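Long-range contacts in putative fimbriae assembly chaperone (Salmonella typhimurium, PDB 2CO7), which probably acts as a periplasmic chaperone that assists the folding of fimbrial subunits and keeps them ready for assembly into the fimbria: residues Phe12-Gly17 / Ile122-Lys127; Thr31-Asn36 / Gln73-Ile78; Pro41-Ser46 / Leu65-Ala70; Thr87-Leu92 / Pro184-Lys189; Asp141-Leu146 / Ile201-Ile206. One frame throughout, in Å; residues are numbered along the deposited sequence. Where two conformers were deposited one is given.

Contact 1 of 5, residues Phe12-Gly17 / Ile122-Lys127. With SO4 (sulfate ion), chain D.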
# COMPACT_ATOMS: atom_id res chain seq x y z
N PHE B 12 12.79 -8.77 -4.36
CA PHE B 12 12.20 -7.89 -5.37
C PHE B 12 11.75 -6.57 -4.79
O PHE B 12 11.18 -6.54 -3.70
CB PHE B 12 11.06 -8.59 -6.13
CG PHE B 12 10.76 -7.97 -7.46
CD1 PHE B 12 11.73 -7.96 -8.46
CD2 PHE B 12 9.51 -7.42 -7.72
CE1 PHE B 12 11.48 -7.39 -9.69
CE2 PHE B 12 9.25 -6.82 -8.97
CZ PHE B 12 10.25 -6.82 -9.94
N SER B 13 12.04 -5.48 -5.52
CA SER B 13 11.74 -4.14 -5.06
C SER B 13 11.47 -3.20 -6.26
O SER B 13 11.88 -3.48 -7.37
CB SER B 13 12.91 -3.56 -4.23
OG SER B 13 12.56 -2.26 -3.77
N VAL B 14 10.75 -2.11 -6.02
CA VAL B 14 10.62 -1.02 -7.00
C VAL B 14 10.81 0.28 -6.22
O VAL B 14 10.41 0.36 -5.05
CB VAL B 14 9.28 -1.06 -7.81
CG1 VAL B 14 8.04 -0.73 -6.92
CG2 VAL B 14 9.33 -0.12 -8.99
N LYS B 15 11.43 1.31 -6.83
CA LYS B 15 11.69 2.55 -6.10
C LYS B 15 10.85 3.65 -6.70
O LYS B 15 10.88 3.82 -7.91
CB LYS B 15 13.18 2.91 -6.25
CG LYS B 15 13.59 4.26 -5.60
CD LYS B 15 15.08 4.55 -5.91
CE LYS B 15 15.51 5.94 -5.50
NZ LYS B 15 16.93 6.19 -5.87
N LEU B 16 10.10 4.39 -5.88
CA LEU B 16 9.39 5.57 -6.36
C LEU B 16 10.05 6.79 -5.74
O LEU B 16 10.58 6.73 -4.62
CB LEU B 16 7.90 5.52 -5.96
CG LEU B 16 6.95 4.67 -6.80
CD1 LEU B 16 7.47 3.31 -7.21
CD2 LEU B 16 5.57 4.56 -6.13
N GLY B 17 10.05 7.89 -6.48
CA GLY B 17 10.76 9.07 -6.02
C GLY B 17 10.19 9.79 -4.82
O GLY B 17 10.87 10.61 -4.19
N ILE B 122 5.11 -6.95 -7.64
CA ILE B 122 4.77 -5.99 -6.59
C ILE B 122 4.04 -4.78 -7.14
O ILE B 122 4.18 -4.45 -8.33
CB ILE B 122 5.99 -5.63 -5.67
CG1 ILE B 122 7.10 -4.94 -6.45
CG2 ILE B 122 6.64 -6.92 -5.04
CD1 ILE B 122 8.36 -4.54 -5.56
N ASN B 123 3.25 -4.15 -6.28
CA ASN B 123 2.44 -2.99 -6.67
C ASN B 123 2.61 -1.95 -5.60
O ASN B 123 2.27 -2.20 -4.43
CB ASN B 123 0.96 -3.37 -6.77
CG ASN B 123 0.72 -4.51 -7.69
OD1 ASN B 123 0.53 -4.31 -8.88
ND2 ASN B 123 0.76 -5.74 -7.15
N ALA B 124 3.24 -0.83 -5.96
CA ALA B 124 3.47 0.24 -5.01
C ALA B 124 2.56 1.39 -5.38
O ALA B 124 2.68 1.91 -6.49
CB ALA B 124 4.98 0.69 -5.05
N CYS B 125 1.73 1.84 -4.44
CA CYS B 125 0.77 2.90 -4.73
C CYS B 125 0.99 4.13 -3.83
O CYS B 125 1.16 3.99 -2.59
CB CYS B 125 -0.67 2.36 -4.57
SG CYS B 125 -1.06 0.94 -5.65
N ASP B 126 0.99 5.31 -4.45
CA ASP B 126 1.11 6.59 -3.71
C ASP B 126 -0.21 7.32 -3.81
O ASP B 126 -0.88 7.28 -4.84
CB ASP B 126 2.13 7.54 -4.37
CG ASP B 126 3.58 7.22 -4.05
OD1 ASP B 126 4.38 8.04 -4.50
OD2 ASP B 126 3.91 6.23 -3.38
N LYS B 127 -0.54 8.07 -2.76
CA LYS B 127 -1.60 9.06 -2.89
C LYS B 127 -1.22 10.11 -3.93
O LYS B 127 -0.10 10.66 -3.93
CB LYS B 127 -1.91 9.72 -1.54
CG LYS B 127 -2.35 8.72 -0.51
CD LYS B 127 -2.47 9.35 0.89
CE LYS B 127 -2.89 8.25 1.89
NZ LYS B 127 -2.70 8.67 3.32
S SO4 D . -3.40 6.05 5.99
O1 SO4 D . -2.55 4.99 6.56
O2 SO4 D . -3.24 6.09 4.54
O3 SO4 D . -4.76 5.70 6.38
O4 SO4 D . -3.14 7.36 6.62

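Contact 2 of 5, residues Thr31-Asn36 / Gln73-Ile78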
# COMPACT_ATOMS: atom_id res chain seq x y z
N THR B 31 5.03 14.86 -11.91
CA THR B 31 5.95 13.79 -12.28
C THR B 31 6.23 12.92 -11.10
O THR B 31 6.07 13.34 -9.94
CB THR B 31 7.31 14.29 -12.87
OG1 THR B 31 7.98 15.14 -11.93
CG2 THR B 31 7.13 15.02 -14.22
N LEU B 32 6.66 11.69 -11.38
CA LEU B 32 7.01 10.74 -10.30
C LEU B 32 8.14 9.88 -10.86
O LEU B 32 7.98 9.26 -11.90
CB LEU B 32 5.81 9.87 -9.94
CG LEU B 32 6.06 8.75 -8.91
CD1 LEU B 32 6.55 9.27 -7.56
CD2 LEU B 32 4.76 7.92 -8.76
N SER B 33 9.30 9.89 -10.21
CA SER B 33 10.43 9.06 -10.66
C SER B 33 10.17 7.59 -10.28
O SER B 33 9.63 7.31 -9.22
CB SER B 33 11.72 9.59 -10.02
OG SER B 33 12.85 8.83 -10.37
N VAL B 34 10.57 6.66 -11.14
CA VAL B 34 10.50 5.22 -10.83
C VAL B 34 11.85 4.64 -11.23
O VAL B 34 12.35 4.93 -12.32
CB VAL B 34 9.37 4.50 -11.66
CG1 VAL B 34 9.59 4.70 -13.13
CG2 VAL B 34 9.25 3.00 -11.30
N SER B 35 12.44 3.84 -10.33
CA SER B 35 13.71 3.18 -10.61
C SER B 35 13.61 1.69 -10.37
O SER B 35 12.85 1.25 -9.52
CB SER B 35 14.85 3.78 -9.76
OG SER B 35 14.86 5.21 -9.88
N ASN B 36 14.40 0.94 -11.14
CA ASN B 36 14.51 -0.51 -11.03
C ASN B 36 15.77 -0.86 -10.24
O ASN B 36 16.86 -0.81 -10.79
CB ASN B 36 14.62 -1.08 -12.46
CG ASN B 36 14.90 -2.55 -12.50
OD1 ASN B 36 15.32 -3.10 -13.53
ND2 ASN B 36 14.69 -3.22 -11.38
N GLN B 73 16.57 4.43 -14.09
CA GLN B 73 15.68 5.40 -13.45
C GLN B 73 14.99 6.19 -14.56
O GLN B 73 15.62 6.60 -15.53
CB GLN B 73 16.46 6.34 -12.53
CG GLN B 73 15.68 7.59 -11.98
CD GLN B 73 15.60 8.76 -12.95
OE1 GLN B 73 16.57 9.08 -13.66
NE2 GLN B 73 14.46 9.47 -12.94
N SER B 74 13.69 6.39 -14.39
CA SER B 74 12.85 7.02 -15.39
C SER B 74 11.85 7.94 -14.67
O SER B 74 11.71 7.87 -13.45
CB SER B 74 12.04 5.97 -16.15
OG SER B 74 11.51 6.57 -17.32
N GLN B 75 11.17 8.78 -15.44
CA GLN B 75 10.13 9.65 -14.92
C GLN B 75 8.80 9.30 -15.54
O GLN B 75 8.70 9.01 -16.74
CB GLN B 75 10.45 11.12 -15.23
CG GLN B 75 11.77 11.62 -14.70
CD GLN B 75 11.77 11.94 -13.20
OE1 GLN B 75 12.83 12.15 -12.61
NE2 GLN B 75 10.59 11.98 -12.57
N LEU B 76 7.76 9.31 -14.72
CA LEU B 76 6.43 9.17 -15.23
C LEU B 76 5.82 10.53 -15.21
O LEU B 76 6.03 11.27 -14.25
CB LEU B 76 5.65 8.26 -14.33
CG LEU B 76 6.33 6.93 -14.03
CD1 LEU B 76 5.44 6.16 -13.10
CD2 LEU B 76 6.61 6.17 -15.35
N ARG B 77 5.05 10.87 -16.24
CA ARG B 77 4.30 12.09 -16.27
C ARG B 77 2.85 11.77 -15.93
O ARG B 77 2.25 10.89 -16.54
CB ARG B 77 4.35 12.65 -17.69
CG ARG B 77 3.37 13.77 -17.98
CD ARG B 77 3.91 15.15 -17.60
NE ARG B 77 3.30 16.17 -18.46
CZ ARG B 77 3.19 17.46 -18.13
NH1 ARG B 77 3.66 17.89 -16.96
NH2 ARG B 77 2.63 18.31 -18.98
N ILE B 78 2.25 12.54 -15.03
CA ILE B 78 0.85 12.34 -14.64
C ILE B 78 0.06 13.59 -15.05
O ILE B 78 0.46 14.68 -14.69
CB ILE B 78 0.72 12.16 -13.11
CG1 ILE B 78 1.57 10.98 -12.61
CG2 ILE B 78 -0.77 12.03 -12.74
CD1 ILE B 78 1.83 10.96 -11.10
O HOH W 1 9.70 13.45 -10.52

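Contact 3 of 5, residues Pro41-Ser46 / Leu65-Ala70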
# COMPACT_ATOMS: atom_id res chain seq x y z
N PRO B 41 16.29 -6.60 -16.25
CA PRO B 41 15.16 -5.77 -16.70
C PRO B 41 13.83 -6.19 -16.04
O PRO B 41 13.63 -7.38 -15.73
CB PRO B 41 15.09 -6.04 -18.23
CG PRO B 41 16.27 -6.88 -18.55
CD PRO B 41 16.71 -7.56 -17.29
N ILE B 42 12.97 -5.21 -15.81
CA ILE B 42 11.62 -5.44 -15.32
C ILE B 42 10.58 -4.75 -16.20
O ILE B 42 10.88 -3.79 -16.88
CB ILE B 42 11.44 -4.97 -13.86
CG1 ILE B 42 11.55 -3.46 -13.74
CG2 ILE B 42 12.40 -5.70 -12.95
CD1 ILE B 42 11.19 -2.87 -12.33
N LEU B 43 9.36 -5.26 -16.16
CA LEU B 43 8.25 -4.64 -16.86
C LEU B 43 7.45 -3.82 -15.84
O LEU B 43 7.28 -4.23 -14.69
CB LEU B 43 7.36 -5.68 -17.54
CG LEU B 43 7.93 -6.56 -18.65
CD1 LEU B 43 6.87 -7.52 -19.27
CD2 LEU B 43 8.53 -5.65 -19.74
N VAL B 44 6.98 -2.66 -16.27
CA VAL B 44 6.27 -1.77 -15.37
C VAL B 44 4.95 -1.31 -16.00
O VAL B 44 4.90 -1.04 -17.19
CB VAL B 44 7.12 -0.57 -14.94
CG1 VAL B 44 6.41 0.25 -13.86
CG2 VAL B 44 8.45 -1.01 -14.37
N GLN B 45 3.90 -1.26 -15.18
CA GLN B 45 2.63 -0.71 -15.58
C GLN B 45 2.25 0.36 -14.55
O GLN B 45 2.35 0.14 -13.34
CB GLN B 45 1.58 -1.81 -15.61
CG GLN B 45 0.17 -1.34 -15.90
CD GLN B 45 -0.84 -2.24 -15.25
OE1 GLN B 45 -1.02 -3.40 -15.64
NE2 GLN B 45 -1.49 -1.73 -14.22
N SER B 46 1.84 1.52 -15.04
CA SER B 46 1.34 2.54 -14.13
C SER B 46 -0.11 2.82 -14.44
O SER B 46 -0.54 2.84 -15.63
CB SER B 46 2.16 3.82 -14.23
OG SER B 46 3.54 3.55 -14.27
N LEU B 65 2.85 1.75 -19.85
CA LEU B 65 3.49 0.46 -19.99
C LEU B 65 4.94 0.68 -20.46
O LEU B 65 5.17 1.30 -21.51
CB LEU B 65 2.72 -0.33 -21.04
CG LEU B 65 2.22 -1.71 -20.66
CD1 LEU B 65 3.36 -2.56 -20.24
CD2 LEU B 65 1.23 -1.53 -19.50
N PHE B 66 5.92 0.19 -19.70
CA PHE B 66 7.32 0.37 -20.13
C PHE B 66 8.21 -0.70 -19.52
O PHE B 66 7.79 -1.44 -18.63
CB PHE B 66 7.83 1.78 -19.72
CG PHE B 66 7.67 2.11 -18.24
CD1 PHE B 66 8.79 2.14 -17.41
CD2 PHE B 66 6.43 2.46 -17.69
CE1 PHE B 66 8.70 2.47 -16.07
CE2 PHE B 66 6.31 2.79 -16.32
CZ PHE B 66 7.45 2.81 -15.51
N ARG B 67 9.44 -0.79 -20.03
CA ARG B 67 10.40 -1.75 -19.54
C ARG B 67 11.52 -0.91 -18.95
O ARG B 67 11.95 0.07 -19.55
CB ARG B 67 10.89 -2.60 -20.72
CG ARG B 67 11.76 -3.80 -20.36
CD ARG B 67 11.80 -4.66 -21.63
NE ARG B 67 12.58 -5.89 -21.52
CZ ARG B 67 13.87 -5.99 -21.82
NH1 ARG B 67 14.56 -4.92 -22.20
NH2 ARG B 67 14.49 -7.16 -21.72
N LEU B 68 11.98 -1.30 -17.77
CA LEU B 68 13.20 -0.72 -17.19
C LEU B 68 14.37 -1.67 -17.27
O LEU B 68 14.25 -2.83 -16.89
CB LEU B 68 12.96 -0.31 -15.74
CG LEU B 68 12.02 0.89 -15.56
CD1 LEU B 68 11.85 1.09 -14.05
CD2 LEU B 68 12.56 2.15 -16.25
N GLU B 69 15.51 -1.19 -17.80
CA GLU B 69 16.74 -1.98 -17.76
C GLU B 69 17.22 -2.06 -16.31
O GLU B 69 16.73 -1.32 -15.44
CB GLU B 69 17.83 -1.34 -18.64
CG GLU B 69 17.48 -1.22 -20.13
CD GLU B 69 17.17 -2.58 -20.78
OE1 GLU B 69 18.03 -3.11 -21.48
OE2 GLU B 69 16.05 -3.12 -20.58
N ALA B 70 18.20 -2.94 -16.08
CA ALA B 70 18.89 -3.08 -14.80
C ALA B 70 19.21 -1.67 -14.31
O ALA B 70 19.85 -0.90 -15.04
CB ALA B 70 20.21 -3.90 -14.97

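Contact 4 of 5, residues Thr87-Leu92 / Pro184-Lys189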
# COMPACT_ATOMS: atom_id res chain seq x y z
N THR B 87 -14.26 21.93 -6.62
CA THR B 87 -13.37 23.09 -6.67
C THR B 87 -13.05 23.60 -5.27
O THR B 87 -12.22 24.48 -5.13
CB THR B 87 -13.99 24.27 -7.50
OG1 THR B 87 -15.30 24.57 -7.01
CG2 THR B 87 -14.08 23.94 -8.98
N ASP B 88 -13.73 23.07 -4.25
CA ASP B 88 -13.66 23.64 -2.87
C ASP B 88 -13.01 22.69 -1.86
O ASP B 88 -13.04 22.95 -0.67
CB ASP B 88 -15.07 24.03 -2.37
CG ASP B 88 -15.94 22.82 -2.06
OD1 ASP B 88 -15.64 21.72 -2.59
OD2 ASP B 88 -16.93 22.97 -1.29
N ARG B 89 -12.47 21.58 -2.34
CA ARG B 89 -11.79 20.62 -1.48
C ARG B 89 -10.88 19.78 -2.34
O ARG B 89 -11.12 19.64 -3.57
CB ARG B 89 -12.82 19.73 -0.75
CG ARG B 89 -13.68 18.91 -1.71
CD ARG B 89 -14.99 18.46 -1.03
NE ARG B 89 -15.92 19.58 -0.83
CZ ARG B 89 -17.04 19.54 -0.12
NH1 ARG B 89 -17.82 20.61 -0.04
NH2 ARG B 89 -17.40 18.44 0.55
N GLU B 90 -9.86 19.20 -1.72
CA GLU B 90 -9.03 18.18 -2.39
C GLU B 90 -9.81 16.92 -2.78
O GLU B 90 -10.85 16.61 -2.19
CB GLU B 90 -7.89 17.75 -1.47
CG GLU B 90 -6.87 18.88 -1.21
CD GLU B 90 -5.64 18.41 -0.48
OE1 GLU B 90 -5.77 17.55 0.41
OE2 GLU B 90 -4.54 18.93 -0.77
N THR B 91 -9.26 16.19 -3.73
CA THR B 91 -9.78 14.92 -4.20
C THR B 91 -8.59 13.99 -4.27
O THR B 91 -7.56 14.34 -4.85
CB THR B 91 -10.43 15.01 -5.61
OG1 THR B 91 -11.58 15.85 -5.58
CG2 THR B 91 -10.88 13.59 -6.07
N LEU B 92 -8.72 12.83 -3.65
CA LEU B 92 -7.62 11.89 -3.56
C LEU B 92 -7.76 10.82 -4.63
O LEU B 92 -8.88 10.35 -4.90
CB LEU B 92 -7.60 11.24 -2.17
CG LEU B 92 -6.34 10.37 -2.03
CD1 LEU B 92 -5.60 10.59 -0.69
CD2 LEU B 92 -6.69 8.93 -2.23
N PRO B 184 -10.44 12.52 5.31
CA PRO B 184 -10.76 13.35 4.14
C PRO B 184 -11.22 14.77 4.48
O PRO B 184 -11.57 15.09 5.65
CB PRO B 184 -11.85 12.53 3.41
CG PRO B 184 -11.55 11.08 3.86
CD PRO B 184 -11.33 11.34 5.36
N PRO B 185 -11.29 15.64 3.44
CA PRO B 185 -11.81 16.98 3.64
C PRO B 185 -13.21 16.96 4.29
O PRO B 185 -14.02 16.10 3.99
CB PRO B 185 -11.91 17.53 2.21
CG PRO B 185 -10.80 16.81 1.48
CD PRO B 185 -10.91 15.40 2.04
N PHE B 186 -13.49 17.91 5.20
CA PHE B 186 -14.85 18.08 5.74
C PHE B 186 -15.44 16.73 6.21
O PHE B 186 -16.58 16.37 5.91
CB PHE B 186 -15.76 18.76 4.69
CG PHE B 186 -15.20 20.06 4.15
CD1 PHE B 186 -14.96 21.14 5.01
CD2 PHE B 186 -14.92 20.22 2.80
CE1 PHE B 186 -14.46 22.35 4.51
CE2 PHE B 186 -14.42 21.46 2.29
CZ PHE B 186 -14.18 22.50 3.13
N ALA B 187 -14.62 15.98 6.92
CA ALA B 187 -14.95 14.59 7.24
C ALA B 187 -14.43 14.29 8.63
O ALA B 187 -13.62 15.03 9.15
CB ALA B 187 -14.35 13.64 6.21
N ASP B 188 -14.94 13.20 9.24
CA ASP B 188 -14.49 12.73 10.54
C ASP B 188 -14.04 11.29 10.44
O ASP B 188 -14.49 10.55 9.55
CB ASP B 188 -15.63 12.77 11.54
CG ASP B 188 -16.40 14.05 11.46
OD1 ASP B 188 -15.73 15.09 11.44
OD2 ASP B 188 -17.66 14.00 11.36
N LYS B 189 -13.19 10.89 11.39
CA LYS B 189 -12.81 9.49 11.61
C LYS B 189 -12.95 9.16 13.09
O LYS B 189 -12.66 10.00 13.94
CB LYS B 189 -11.36 9.21 11.17
CG LYS B 189 -11.14 9.28 9.67
CD LYS B 189 -11.86 8.15 8.96
CE LYS B 189 -11.42 8.00 7.54
NZ LYS B 189 -11.85 6.66 6.99

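Contact 5 of 5, residues Asp141-Leu146 / Ile201-Ile206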
# COMPACT_ATOMS: atom_id res chain seq x y z
N ASP B 141 -0.72 24.10 7.52
CA ASP B 141 -1.14 25.46 7.86
C ASP B 141 -2.39 25.51 8.72
O ASP B 141 -2.53 26.42 9.51
CB ASP B 141 -1.38 26.25 6.58
CG ASP B 141 -0.11 26.56 5.82
OD1 ASP B 141 -0.24 26.88 4.60
OD2 ASP B 141 1.00 26.50 6.43
N VAL B 142 -3.29 24.54 8.52
CA VAL B 142 -4.62 24.52 9.17
C VAL B 142 -4.86 23.27 10.02
O VAL B 142 -6.00 23.05 10.48
CB VAL B 142 -5.82 24.75 8.16
CG1 VAL B 142 -5.77 26.19 7.59
CG2 VAL B 142 -5.81 23.75 7.00
N ALA B 143 -3.83 22.45 10.23
CA ALA B 143 -3.98 21.16 10.95
C ALA B 143 -4.31 21.33 12.44
O ALA B 143 -4.85 20.41 13.07
CB ALA B 143 -2.73 20.28 10.77
N GLY B 144 -4.02 22.51 13.00
CA GLY B 144 -4.44 22.89 14.35
C GLY B 144 -5.94 23.13 14.46
O GLY B 144 -6.46 23.42 15.55
N ASN B 145 -6.66 23.02 13.34
CA ASN B 145 -8.12 23.17 13.38
C ASN B 145 -8.89 21.89 13.49
O ASN B 145 -10.12 21.92 13.53
CB ASN B 145 -8.61 24.00 12.22
CG ASN B 145 -8.18 25.43 12.36
OD1 ASN B 145 -7.78 25.88 13.44
ND2 ASN B 145 -8.26 26.16 11.27
N LEU B 146 -8.17 20.77 13.59
CA LEU B 146 -8.77 19.47 13.84
C LEU B 146 -9.43 19.52 15.20
O LEU B 146 -8.88 20.11 16.11
CB LEU B 146 -7.73 18.36 13.80
CG LEU B 146 -7.05 18.18 12.44
CD1 LEU B 146 -6.31 16.86 12.36
CD2 LEU B 146 -8.06 18.28 11.31
N ILE B 201 -4.20 15.18 23.21
CA ILE B 201 -3.84 14.54 21.98
C ILE B 201 -2.68 15.31 21.38
O ILE B 201 -2.64 16.54 21.45
CB ILE B 201 -5.03 14.52 21.01
CG1 ILE B 201 -6.22 13.86 21.69
CG2 ILE B 201 -4.68 13.78 19.70
CD1 ILE B 201 -7.51 14.58 21.46
N GLU B 202 -1.74 14.57 20.81
CA GLU B 202 -0.65 15.15 20.05
C GLU B 202 -0.58 14.44 18.71
O GLU B 202 -0.78 13.23 18.64
CB GLU B 202 0.69 15.03 20.79
CG GLU B 202 1.89 15.55 19.97
CD GLU B 202 3.24 15.43 20.67
OE1 GLU B 202 3.27 15.45 21.92
OE2 GLU B 202 4.29 15.31 19.98
N TRP B 203 -0.33 15.20 17.64
CA TRP B 203 -0.23 14.61 16.32
C TRP B 203 0.67 15.42 15.42
O TRP B 203 1.01 16.57 15.74
CB TRP B 203 -1.62 14.48 15.66
CG TRP B 203 -2.32 15.79 15.33
CD1 TRP B 203 -2.41 16.39 14.11
CD2 TRP B 203 -3.03 16.63 16.25
NE1 TRP B 203 -3.13 17.57 14.21
CE2 TRP B 203 -3.54 17.73 15.51
CE3 TRP B 203 -3.31 16.56 17.62
CZ2 TRP B 203 -4.28 18.77 16.10
CZ3 TRP B 203 -4.04 17.58 18.21
CH2 TRP B 203 -4.52 18.67 17.44
N ARG B 204 1.05 14.80 14.32
CA ARG B 204 1.75 15.46 13.23
C ARG B 204 1.01 15.11 11.94
O ARG B 204 0.16 14.21 11.93
CB ARG B 204 3.20 15.00 13.16
CG ARG B 204 4.07 15.40 14.36
CD ARG B 204 5.33 14.59 14.35
NE ARG B 204 6.13 14.72 15.57
CZ ARG B 204 7.19 15.51 15.69
NH1 ARG B 204 7.57 16.29 14.69
NH2 ARG B 204 7.86 15.54 16.85
N VAL B 205 1.28 15.85 10.89
CA VAL B 205 0.78 15.47 9.59
C VAL B 205 1.96 15.17 8.67
O VAL B 205 3.01 15.74 8.81
CB VAL B 205 -0.20 16.50 8.94
CG1 VAL B 205 -1.48 16.69 9.84
CG2 VAL B 205 0.49 17.83 8.67
N ILE B 206 1.75 14.26 7.74
CA ILE B 206 2.75 14.04 6.72
C ILE B 206 2.55 15.19 5.71
O ILE B 206 1.42 15.41 5.22
CB ILE B 206 2.59 12.68 6.04
CG1 ILE B 206 2.63 11.53 7.08
CG2 ILE B 206 3.72 12.47 4.99
CD1 ILE B 206 2.34 10.17 6.44

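Contact 1 of 5, residues Phe12-Gly17 / Ile122-Lys127
Ile-122 gives up the most surface here, and it does so by driving its CG1 arm across to the backbone of Ser-13 and Val-14. CG1 stands between the backbone N and carbonyl carbon (chi1 63°), and CD1, extended beyond it, lies 3.4 Å from Ser-13 CA and equally close to Val-14 N. The same arm crosses the Phe-12 ring at a slant, CG1 standing 3.7 Å from Phe-12 CD2, while Ile-122 CG2 meets that ring at its edge.

Leu-16, the next largest contributor, works at the far end with a single methyl. Its CD2 sits 4.1 Å from Ala-124 CB and passes alongside the carboxylate of Asp-126, 3.6 Å from OD2. Ala-124 fills the middle: its CB also takes Val-14 CG1, at 3.9 Å. Everything across this contact is van der Waals packing between two roughly parallel backbones, too far apart to bond each other.

A strand of the other protein in the assembly pairs antiparallel with residues of both segments, consistent with the way chaperones of this family lend strands to a bound subunit. Within this chain, strand 10-16 is bonded to strand 30-35, and strand 116-131 to strand 91-100, whose Cys-96 is disulfide-linked to Cys-125.

Contact 2 of 5, residues Thr31-Asn36 / Gln73-Ile78
Strands 31-35 and 73-78 run antiparallel, their N-to-C directions 149° apart, with Leu-32/Leu-76 and Val-34/Ser-74 as hydrogen-bonded pairs and Thr-31/Arg-77, Ser-33/Gln-75 and Ser-35/Gln-73 as non-hydrogen-bonded ones. Four backbone bonds join the pairs, Val-34 N to Ser-74 O at 2.8 Å among them.

On the side of Leu-32, Val-34 and Leu-76 the packing is aliphatic. Val-34 CG1 meets Leu-76 CD2 at 4.0 Å, the two side chains crossing at a slant, and Leu-32 CB reaches Ile-78 CD1 at 4.3 Å. This side faces the interior of the immunoglobulin-like N-terminal domain, where Val-95 and Ile-97 of strand 91-100 pack against it.

The other side, more open to solvent, is polar. Gln-73 bends at chi2 (-81°), which swings CD back over the neighbouring strand; its NE2 then donates to Ser-33 OG in the conformer given, 3.1 Å away and tilted slightly from the amide plane. Ser-35 OG rests against Gln-73 CG at 3.3 Å. Gln-75, also bent at chi2, lays its amide beside Ser-33, with NE2 3.7 Å from Ser-33 CB. That same NE2 donates to a water 2.7 Å away, which is hydrogen-bonded in turn to Thr-31 OG1.

Contact 3 of 5, residues Pro41-Ser46 / Leu65-Ala70
Val-44 presses its branch onto one face of the Phe-66 ring. CB lies 3.6 Å from the ring centroid and 19° off the normal, a CH-pi contact, and CG1 comes in tightly at 3.2 Å from Phe-66 CZ. Phe-66 CG stands between its backbone N and carbonyl carbon (chi1 55°), and the ring beyond it comes close to the neighbouring strand. Val-44 CG2 turns to Leu-68 CD1 at 4.0 Å.

Both residues belong to the beta hairpin of strands 42-50 and 59-68, where Val-44/Phe-66 and Ile-42/Leu-68 are antiparallel hydrogen-bonded pairs; Val-44 N donates to Phe-66 O at 2.8 Å. On the opposite face, with Leu-43, Arg-67 extends from CG to NE past Leu-43 CD2. Pro-41 CB then sits 3.7 Å above the centre of its guanidinium. A salt bridge from Arg-67 NH1 to Glu-69 OE2, 2.8 Å, holds that group from the loop just after its strand. Further inward, Ile-97 of strand 91-100 touches Val-44, and Leu-76 of strand 73-80 packs against Phe-66.

Contact 4 of 5, residues Thr87-Leu92 / Pro184-Lys189
Arg-89 CB rests on two residues at once, 3.8 Å from Pro-185 CB and just as far from Phe-186 CE2. With chi1 at 61°, CG stands between the backbone N and the carbonyl carbon. CD follows nearly straight on, and a bend at chi3 (71°) then turns NE back to the ring. NE lies 3.8 Å from Phe-186 CD2 while donating to Asp-88 OD1 at 2.8 Å, approaching that oxygen from above the carboxylate plane. At CZ the ring's CD2 corner comes down on the guanidinium: Phe-186 CD2 sits 3.6 Å above its plane, over its centre, with the two planes 61° apart, so this is no stack. NH1 completes the side-on grip of Asp-88, reaching OD2 on its syn side at 2.8 Å, and NH2 leans on Phe-186 CD2. The two-bond salt bridge should fix the rotation of the guanidinium and present its face to the phenyl group.

Phe-186 also turns its edge to Asp-88 O, and Pro-185 CG packs 3.7 Å from Glu-90 O. Phe-186 and Ala-187 form a G1 beta bulge opposite Asn-159 of strand 154-159, near the beginning of strand 187-191 of the C-terminal domain. Segment 87-92 leads into strand 91-100 of the N-terminal domain, so the contact bridges the two domains, with Tyr-164 touching Pro-185 and Glu-90 salt-bridged to Arg-131 of strand 116-131.

Contact 5 of 5, residues Asp141-Leu146 / Ile201-Ile206
Ala-143 O lies in the plane of the Trp-203 indole at its edge, 3.5 Å from both NE1 and CZ2. Within its own segment this carbonyl takes a weak bond from Leu-146 N at 3.4 Å. A firmer one, Asn-145 N to Val-142 O at 2.9 Å, closes the turn from which Ala-143 and Leu-146 both face the strand.

Trp-203 CG is set between its backbone N and carbonyl carbon (chi1 66°), and the NE1-CZ2 side of the indole projects to the turn. Leu-146 crosses it at a slant, with CD1 3.7 Å from Trp-203 NE1 and CB 4.2 Å from CZ2. Two residues further along the strand, the CG1 methyl of Val-205 meets Ala-143 CB at 3.9 Å.

Phe-216 meets the Trp-203 ring from the neighbouring strand 216-218, and Trp-148 from strand 147-151; Leu-167 touches both Leu-146 and Val-205. The turn after the short helix 139-142 thus packs against the inward-facing residues of strand 201-205, in the hydrophobic core of the immunoglobulin-like C-terminal domain found in PapD-type chaperones.

How the contacts relate
Contacts 1, 2 and 3 share the N-terminal domain and one sheet, with contact 3 nested inside the chain loop of contact 2 and both inside that of contact 1. Contact 1 is wholly buried and purely van der Waals, whereas 2 and 3 are backbone-bonded ladders with an apolar inner side and a more polar outer one. They join in the core, where Leu-76 CD2 meets Phe-66 CZ at 3.5 Å, and Phe-12 CE1 touches Ile-42 CG2 at 3.8 Å. Contact 4 is a surface contact between domains, built on an arginine, a phenylalanine and a proline; contact 5 is buried within the C-terminal domain, its centre about 15 Å from that of contact 4.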